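Local coordinates for protein transketolase (PDB 3L84) that probably binds thiamine diphosphate, as a transketolase built from two cofactor-binding-type domains and a C-terminal domain, at residues 338-343 against 496-501; 14-19 against 280-285. All blocks are in the same frame, centred on the assembly; numbering follows the deposited sequence.

Interaction 1: residues 338-343 against 496-501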
# COMPACT_ATOMS: atom_id res chain seq x y z
N LEU A 338 17.06 6.40 25.86
CA LEU A 338 17.12 5.31 24.87
C LEU A 338 16.32 5.70 23.64
O LEU A 338 15.44 6.56 23.68
CB LEU A 338 16.54 4.00 25.44
CG LEU A 338 15.24 4.10 26.24
CD1 LEU A 338 14.04 4.22 25.29
CD2 LEU A 338 15.11 2.90 27.21
N ALA A 339 16.66 5.08 22.52
CA ALA A 339 15.78 5.12 21.38
C ALA A 339 14.59 4.20 21.66
O ALA A 339 14.77 3.09 22.17
CB ALA A 339 16.53 4.60 20.16
N THR A 340 13.37 4.60 21.28
CA THR A 340 12.23 3.75 21.61
C THR A 340 12.21 2.49 20.73
O THR A 340 11.57 1.52 21.12
CB THR A 340 10.93 4.52 21.60
OG1 THR A 340 10.78 5.22 20.37
CG2 THR A 340 10.85 5.47 22.82
N ARG A 341 12.94 2.39 19.63
CA ARG A 341 13.08 1.09 18.98
C ARG A 341 13.75 0.09 19.93
O ARG A 341 13.45 -1.11 19.89
CB ARG A 341 13.85 1.15 17.65
CG ARG A 341 15.29 1.59 17.72
CD ARG A 341 15.92 1.48 16.36
NE ARG A 341 17.25 2.09 16.31
CZ ARG A 341 18.17 1.84 15.38
NH1 ARG A 341 18.03 0.89 14.48
NH2 ARG A 341 19.31 2.55 15.42
N ASP A 342 14.70 0.55 20.75
CA ASP A 342 15.45 -0.28 21.66
C ASP A 342 14.65 -0.66 22.89
O ASP A 342 14.66 -1.83 23.29
CB ASP A 342 16.76 0.41 22.06
CG ASP A 342 17.73 0.53 20.92
OD1 ASP A 342 17.75 -0.33 20.02
OD2 ASP A 342 18.55 1.49 20.92
N SER A 343 13.95 0.29 23.53
CA SER A 343 13.04 -0.10 24.60
C SER A 343 12.03 -1.09 24.06
O SER A 343 11.72 -2.10 24.71
CB SER A 343 12.35 1.10 25.24
OG SER A 343 11.68 1.90 24.28
N VAL A 496 4.92 3.46 17.20
CA VAL A 496 5.68 4.37 16.34
C VAL A 496 6.92 4.81 17.13
O VAL A 496 6.79 5.48 18.17
CB VAL A 496 4.80 5.53 15.91
CG1 VAL A 496 5.60 6.61 15.12
CG2 VAL A 496 3.58 5.07 15.11
N LEU A 497 8.07 4.34 16.67
CA LEU A 497 9.27 4.26 17.48
C LEU A 497 10.45 4.98 16.80
O LEU A 497 10.58 4.96 15.57
CB LEU A 497 9.61 2.79 17.72
CG LEU A 497 8.48 1.99 18.37
CD1 LEU A 497 8.72 0.51 18.17
CD2 LEU A 497 8.25 2.37 19.81
N SER A 498 11.34 5.56 17.60
CA SER A 498 12.46 6.33 17.08
C SER A 498 13.68 5.50 16.75
O SER A 498 13.94 4.47 17.41
CB SER A 498 12.87 7.42 18.07
OG SER A 498 13.51 6.87 19.21
N ARG A 499 14.41 5.93 15.72
CA ARG A 499 15.76 5.43 15.43
C ARG A 499 16.72 5.94 16.50
O ARG A 499 17.63 5.25 16.95
CB ARG A 499 16.20 5.93 14.03
CG ARG A 499 17.51 5.35 13.58
CD ARG A 499 18.10 6.03 12.36
NE ARG A 499 19.30 5.28 11.96
CZ ARG A 499 20.36 5.77 11.33
NH1 ARG A 499 21.38 4.96 11.04
NH2 ARG A 499 20.44 7.06 11.01
N GLN A 500 16.61 7.23 16.78
CA GLN A 500 17.58 7.99 17.56
C GLN A 500 17.24 7.99 19.06
O GLN A 500 16.09 7.82 19.46
CB GLN A 500 17.69 9.44 17.07
CG GLN A 500 16.54 10.39 17.48
CD GLN A 500 15.28 10.29 16.65
OE1 GLN A 500 15.10 9.32 15.89
NE2 GLN A 500 14.36 11.23 16.86
N LYS A 501 18.25 8.23 19.89
CA LYS A 501 18.07 8.26 21.32
C LYS A 501 17.16 9.41 21.75
O LYS A 501 17.35 10.57 21.31
CB LYS A 501 19.44 8.45 21.99
CG LYS A 501 19.39 8.29 23.51
CD LYS A 501 20.77 8.42 24.18
CE LYS A 501 21.64 7.26 23.86
NZ LYS A 501 22.80 7.18 24.81
O HOH W 1 8.62 6.84 19.79

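Interaction 2: residues 14-19 against 280-285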
# COMPACT_ATOMS: atom_id res chain seq x y z
N ARG A 14 -26.34 -22.71 -6.42
CA ARG A 14 -26.49 -21.71 -7.47
C ARG A 14 -27.72 -20.87 -7.26
O ARG A 14 -27.67 -19.63 -7.36
CB ARG A 14 -26.62 -22.36 -8.85
CG ARG A 14 -25.37 -23.01 -9.41
CD ARG A 14 -25.59 -23.39 -10.88
NE ARG A 14 -24.28 -23.65 -11.43
CZ ARG A 14 -23.60 -24.77 -11.35
NH1 ARG A 14 -24.12 -25.90 -10.94
NH2 ARG A 14 -22.33 -24.75 -11.74
N PHE A 15 -28.85 -21.51 -6.96
CA PHE A 15 -30.12 -20.74 -6.93
C PHE A 15 -30.34 -20.00 -5.63
O PHE A 15 -30.92 -18.91 -5.65
CB PHE A 15 -31.30 -21.60 -7.36
CG PHE A 15 -31.13 -22.16 -8.76
CD1 PHE A 15 -30.79 -21.30 -9.82
CD2 PHE A 15 -31.32 -23.50 -9.04
CE1 PHE A 15 -30.60 -21.78 -11.11
CE2 PHE A 15 -31.14 -23.99 -10.33
CZ PHE A 15 -30.78 -23.13 -11.34
N LEU A 16 -29.80 -20.48 -4.51
CA LEU A 16 -29.77 -19.65 -3.31
C LEU A 16 -28.96 -18.39 -3.57
O LEU A 16 -29.39 -17.28 -3.25
CB LEU A 16 -29.20 -20.41 -2.09
CG LEU A 16 -30.08 -21.48 -1.45
CD1 LEU A 16 -29.37 -22.06 -0.25
CD2 LEU A 16 -31.45 -20.90 -1.01
N SER A 17 -27.81 -18.54 -4.19
CA SER A 17 -26.93 -17.39 -4.47
C SER A 17 -27.59 -16.42 -5.42
O SER A 17 -27.61 -15.20 -5.18
CB SER A 17 -25.61 -17.86 -5.09
OG SER A 17 -24.87 -18.71 -4.20
N ALA A 18 -28.16 -16.92 -6.50
CA ALA A 18 -28.82 -16.07 -7.48
C ALA A 18 -30.02 -15.35 -6.89
O ALA A 18 -30.21 -14.16 -7.14
CB ALA A 18 -29.24 -16.92 -8.70
N ASP A 19 -30.82 -16.08 -6.14
CA ASP A 19 -32.00 -15.50 -5.51
C ASP A 19 -31.64 -14.43 -4.50
O ASP A 19 -32.36 -13.44 -4.35
CB ASP A 19 -32.86 -16.57 -4.82
CG ASP A 19 -33.55 -17.54 -5.79
OD1 ASP A 19 -33.67 -17.23 -7.01
OD2 ASP A 19 -34.04 -18.62 -5.35
N PHE A 280 -35.53 -19.23 -3.00
CA PHE A 280 -34.94 -19.71 -1.75
C PHE A 280 -35.36 -21.15 -1.42
O PHE A 280 -35.73 -21.45 -0.28
CB PHE A 280 -35.23 -18.74 -0.61
CG PHE A 280 -34.63 -17.39 -0.82
CD1 PHE A 280 -33.32 -17.12 -0.44
CD2 PHE A 280 -35.35 -16.38 -1.44
CE1 PHE A 280 -32.77 -15.85 -0.67
CE2 PHE A 280 -34.79 -15.13 -1.65
CZ PHE A 280 -33.49 -14.88 -1.27
N HIS A 281 -35.34 -22.00 -2.44
CA HIS A 281 -35.78 -23.38 -2.32
C HIS A 281 -34.61 -24.30 -2.04
O HIS A 281 -33.58 -24.25 -2.72
CB HIS A 281 -36.44 -23.83 -3.63
CG HIS A 281 -36.93 -25.24 -3.57
ND1 HIS A 281 -37.91 -25.64 -2.70
CD2 HIS A 281 -36.52 -26.35 -4.23
CE1 HIS A 281 -38.11 -26.95 -2.84
NE2 HIS A 281 -37.29 -27.39 -3.78
N ILE A 282 -34.78 -25.19 -1.07
CA ILE A 282 -33.80 -26.21 -0.76
C ILE A 282 -34.47 -27.59 -0.89
O ILE A 282 -35.31 -27.97 -0.06
CB ILE A 282 -33.22 -26.02 0.66
CG1 ILE A 282 -32.66 -24.59 0.81
CG2 ILE A 282 -32.18 -27.13 0.93
CD1 ILE A 282 -32.22 -24.18 2.23
N PRO A 283 -34.14 -28.33 -1.97
CA PRO A 283 -34.75 -29.67 -2.11
C PRO A 283 -34.36 -30.61 -0.99
O PRO A 283 -33.28 -30.46 -0.41
CB PRO A 283 -34.20 -30.19 -3.44
CG PRO A 283 -33.57 -29.06 -4.10
CD PRO A 283 -33.24 -28.03 -3.08
N GLN A 284 -35.23 -31.56 -0.68
CA GLN A 284 -34.97 -32.52 0.41
C GLN A 284 -33.65 -33.26 0.38
O GLN A 284 -32.97 -33.31 1.40
CB GLN A 284 -36.10 -33.56 0.49
CG GLN A 284 -37.28 -33.09 1.27
CD GLN A 284 -36.97 -32.89 2.74
OE1 GLN A 284 -37.06 -31.78 3.26
NE2 GLN A 284 -36.58 -33.96 3.43
N ALA A 285 -33.28 -33.89 -0.73
CA ALA A 285 -32.06 -34.71 -0.75
C ALA A 285 -30.85 -33.85 -0.43
O ALA A 285 -29.98 -34.25 0.35
CB ALA A 285 -31.89 -35.44 -2.11
O HOH W 2 -33.64 -21.15 -4.72

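Interaction 1: residues 338-343 against 496-501
T340 and S498 are joined by a reciprocal pair of hydrogen bonds. S498 N donates to T340 OG1 at 2.8 Å, nearly straight at 171°. T340 N donates back to S498 OG at 3.1 Å. S498 OG gives its own proton to Q500 O (2.8 Å), which fixes its rotation. T340 OG1 sits between the backbone N and the carbonyl carbon (chi1 53°) and donates to a water that passes the bond on to V496 O. R341 N donates to S498 O at 3.2 Å. The loop thus takes up two N-H groups of the first helical turn, just after the N-cap residue A339. R341 NE adds a weak bond to R499 O at 3.2 Å; NH1 is held by S368 O.

Van der Waals contacts fill in around these bonds. Two methyl groups lie against carbonyl oxygens: A339 CB is 3.3 Å from Q500 O, and L497 CD2 is 3.7 Å from T340 O. R499 CG lies over one face of the R341 guanidinium, toward its rim.

The contact joins the start of helix 340-354 to the loop leaving strand 493-496. L497 is tied to F439 of the neighbouring strand 436-440, and L338 pairs with L502.

Interaction 2: residues 14-19 against 280-285
D19 meets F280 with both its CB and its carboxylate. CB lies over the centre of the F280 ring, 4.0 Å from CB to the ring centroid and 12° off the ring normal. This is a CH-pi contact. The CG that follows is anti to the carbonyl carbon (chi1 -68°), and the carboxylate beyond it meets the loop backbone. OD2 accepts from F280 N at 2.8 Å, with an N-H...O angle of 162°. That donor comes from the anti side and lies out of the carboxylate plane. A water donates to OD2 at 2.6 Å from its oxygen and accepts from H281 N at 3.0 Å. One carboxylate oxygen therefore serves two successive loop N-H groups, one directly and one through water. The other oxygen, OD1, forms a salt bridge with K269. F15 O lies 3.1 Å from D19 OD2. Both are acceptors, and K269 and the donors around OD2 may offset their repulsion.

L16, one helical turn earlier, supplies the apolar part. Its CD2 touches F280 CA at 3.8 Å. Its CD1 reaches I282 CG1 at 4.3 Å. At the ring tip, F280 CZ lies 3.6 Å from D19 O.

M20 and K89 also touch F280, while S74 of helix 69-79 touches L16. The contact fastens the loop ahead of helix 284-291 to helix 3-24. It is a case of a buried helix aspartate holding an irregular loop by one backbone N-H directly and the next through a water, within the thiamine diphosphate-binding domain.

Interaction 1 and interaction 2 do not touch. Their centres are 58 Å apart and their nearest atoms about 42 Å apart. They lie on opposite sides of the centre of the chain. Interaction 2 lies in the thiamine diphosphate-binding domain and closes before interaction 1 opens in the pyrimidine-binding domain. In both, a helix is tied to an irregular loop through backbone N-H groups. In 338-343/496-501 the bonds run both ways between helix and loop, while in 14-19/280-285 the loop N-H groups are the donors. Neither touches the second chain of the assembly. A glycerol, probably from the crystallisation liquor, lies about 4 Å from the I282 side chain in interaction 2.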